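Local structure of ribonucleoside-diphosphate reductase, alpha chain (Actinobacillus ureae ATCC 25976, 6DQX) at residues D217-E220 and S221-A224. The protein probably reduces ribonucleoside diphosphates to deoxyribonucleotides as the catalytic alpha subunit of a class Id ribonucleotide reductase. Numbering follows the deposited sequence.
With EDO (1,2-ethanediol), chain G.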
ATOM      1  N   ASP A 217      24.544 -23.441  -8.872  1.00 22.54           N
ATOM      2  CA  ASP A 217      25.461 -23.869  -7.792  1.00 24.50           C
ATOM      3  C   ASP A 217      24.690 -24.358  -6.553  1.00 24.97           C
ATOM      4  O   ASP A 217      25.083 -25.346  -5.942  1.00 23.78           O
ATOM      5  CB  ASP A 217      26.445 -22.752  -7.415  1.00 25.09           C
ATOM      6  CG  ASP A 217      27.450 -22.459  -8.499  1.00 28.11           C
ATOM      7  OD1 ASP A 217      27.694 -23.328  -9.361  1.00 27.84           O
ATOM      8  OD2 ASP A 217      28.032 -21.349  -8.484  1.00 29.31           O
ATOM      9  N   TRP A 218      23.587 -23.684  -6.210  1.00 24.51           N
ATOM     10  CA  TRP A 218      22.705 -24.107  -5.120  1.00 24.73           C
ATOM     11  C   TRP A 218      22.177 -25.524  -5.361  1.00 25.82           C
ATOM     12  O   TRP A 218      22.240 -26.390  -4.466  1.00 25.73           O
ATOM     13  CB  TRP A 218      21.531 -23.121  -4.918  1.00 23.89           C
ATOM     14  CG  TRP A 218      20.785 -23.348  -3.635  1.00 23.36           C
ATOM     15  CD1 TRP A 218      20.988 -22.697  -2.463  1.00 24.02           C
ATOM     16  CD2 TRP A 218      19.741 -24.294  -3.393  1.00 22.53           C
ATOM     17  NE1 TRP A 218      20.143 -23.178  -1.500  1.00 25.00           N
ATOM     18  CE2 TRP A 218      19.366 -24.165  -2.045  1.00 24.59           C
ATOM     19  CE3 TRP A 218      19.090 -25.249  -4.185  1.00 22.96           C
ATOM     20  CZ2 TRP A 218      18.362 -24.946  -1.468  1.00 24.49           C
ATOM     21  CZ3 TRP A 218      18.102 -26.029  -3.618  1.00 23.25           C
ATOM     22  CH2 TRP A 218      17.739 -25.866  -2.263  1.00 25.02           C
ATOM     23  N   LEU A 219      21.642 -25.767  -6.556  1.00 24.06           N
ATOM     24  CA  LEU A 219      21.153 -27.100  -6.904  1.00 25.43           C
ATOM     25  C   LEU A 219      22.249 -28.151  -6.951  1.00 24.45           C
ATOM     26  O   LEU A 219      21.984 -29.290  -6.561  1.00 25.49           O
ATOM     27  CB  LEU A 219      20.401 -27.116  -8.232  1.00 25.52           C
ATOM     28  CG  LEU A 219      18.960 -26.664  -8.204  1.00 26.45           C
ATOM     29  CD1 LEU A 219      18.504 -26.503  -9.654  1.00 27.77           C
ATOM     30  CD2 LEU A 219      18.054 -27.624  -7.451  1.00 26.78           C
ATOM     31  N   GLU A 220      23.451 -27.800  -7.410  1.00 25.82           N
ATOM     32  CA  GLU A 220      24.572 -28.766  -7.389  1.00 29.85           C
ATOM     33  C   GLU A 220      25.005 -29.134  -5.956  1.00 30.32           C
ATOM     34  O   GLU A 220      25.364 -30.288  -5.689  1.00 30.39           O
ATOM     35  CB  GLU A 220      25.772 -28.267  -8.191  1.00 33.28           C
ATOM     36  CG  GLU A 220      25.550 -28.272  -9.709  1.00 36.50           C
ATOM     37  CD  GLU A 220      25.304 -29.662 -10.286  1.00 39.20           C
ATOM     38  OE1 GLU A 220      26.010 -30.619  -9.886  1.00 38.89           O
ATOM     39  OE2 GLU A 220      24.392 -29.801 -11.134  1.00 39.65           O
ATOM     40  N   SER A 221      24.964 -28.156  -5.057  1.00 29.12           N
ATOM     41  CA  SER A 221      25.215 -28.389  -3.632  1.00 30.82           C
ATOM     42  C   SER A 221      24.164 -29.321  -3.039  1.00 31.12           C
ATOM     43  O   SER A 221      24.515 -30.241  -2.304  1.00 35.08           O
ATOM     44  CB  SER A 221      25.274 -27.055  -2.864  1.00 30.80           C
ATOM     45  OG  SER A 221      25.518 -27.251  -1.482  1.00 31.09           O
ATOM     46  N   MET A 222      22.893 -29.087  -3.369  1.00 29.38           N
ATOM     47  CA  MET A 222      21.769 -29.950  -2.965  1.00 29.95           C
ATOM     48  C   MET A 222      21.924 -31.400  -3.468  1.00 33.35           C
ATOM     49  O   MET A 222      21.738 -32.372  -2.705  1.00 32.53           O
ATOM     50  CB  MET A 222      20.457 -29.366  -3.496  1.00 30.25           C
ATOM     51  CG  MET A 222      19.185 -29.972  -2.942  1.00 30.50           C
ATOM     52  SD  MET A 222      18.609 -31.508  -3.681  1.00 35.30           S
ATOM     53  CE  MET A 222      18.147 -30.985  -5.339  1.00 32.78           C
ATOM     54  N   LYS A 223      22.236 -31.538  -4.755  1.00 31.93           N
ATOM     55  CA  LYS A 223      22.416 -32.864  -5.369  1.00 34.48           C
ATOM     56  C   LYS A 223      23.623 -33.621  -4.793  1.00 35.26           C
ATOM     57  O   LYS A 223      23.549 -34.836  -4.583  1.00 35.29           O
ATOM     58  CB  LYS A 223      22.525 -32.748  -6.892  1.00 35.58           C
ATOM     59  CG  LYS A 223      21.201 -32.375  -7.552  1.00 37.40           C
ATOM     60  CD  LYS A 223      21.263 -32.410  -9.074  1.00 39.11           C
ATOM     61  CE  LYS A 223      22.077 -31.279  -9.670  1.00 39.97           C
ATOM     62  NZ  LYS A 223      22.293 -31.501 -11.132  1.00 39.64           N
ATOM     63  N   ALA A 224      24.706 -32.895  -4.508  1.00 33.94           N
ATOM     64  CA  ALA A 224      25.886 -33.465  -3.849  1.00 35.85           C
ATOM     65  C   ALA A 224      25.694 -33.848  -2.355  1.00 37.81           C
ATOM     66  O   ALA A 224      26.630 -34.362  -1.739  1.00 38.73           O
ATOM     67  CB  ALA A 224      27.075 -32.529  -4.004  1.00 34.96           C
TER
HETATM   68  C1  EDO G 606      20.190 -22.214   1.804  1.00 32.87           C
HETATM   69  O1  EDO G 606      21.310 -21.807   1.017  1.00 29.39           O
HETATM   70  C2  EDO G 606      19.084 -21.212   1.501  1.00 34.49           C
HETATM   71  O2  EDO G 606      17.857 -21.199   2.252  1.00 34.08           O
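Glu220 and Lys223, three residues apart on one helix, join in a salt bridge in which Lys223 NZ lies 2.7 Å from Glu220 OE2. The ammonium comes from above the carboxylate, 38° out of its plane, and the two side chains cross rather than run alongside each other. Both side chains are bent: Glu220 bends at chi2, while Lys223 turns at chi3 (-71°) after its CG has passed 3.3 Å from Leu219 O. Long, flexible charged residues suit this partly exposed flank. On the inner side, Met222 meets two apolar neighbours. Its CE packs 4.0 Å from Leu219 CD2, the two side chains pointing the same way, and its CB lies 4.1 Å from Trp218 CZ3, oblique to the indole. An unbranched thioether can bend twice and so reach both the leucine and the helices beyond.

These spacings belong to a short, amphipathic alpha-helix, 216-223, which follows strand 209-213 of the reductase barrel domain. Its i to i+4 backbone bonds include Met222 N to Trp218 O (3.0 Å) and Lys223 N to Leu219 O; another, from Ala224 N to Glu220 O, reaches the first residue past the helix.

Further out, Leu219 and Met222 fit against Leu540 of helix 532-544, whose Glu544 gives Lys223 a second carboxylate, so the ammonium probably ties the two helices together. Lys229 of helix 227-243 makes a cation-pi contact with Trp218 and a hydrogen bond with Ser221 OG, a small hydroxyl suited to the helix surface. At its edge the indole donates through NE1 a weak bond, 3.1 Å long and bent to 142°, to O1 of an ethanediol probably left from crystallisation, which Ile187 O and Tyr228 OH also bind.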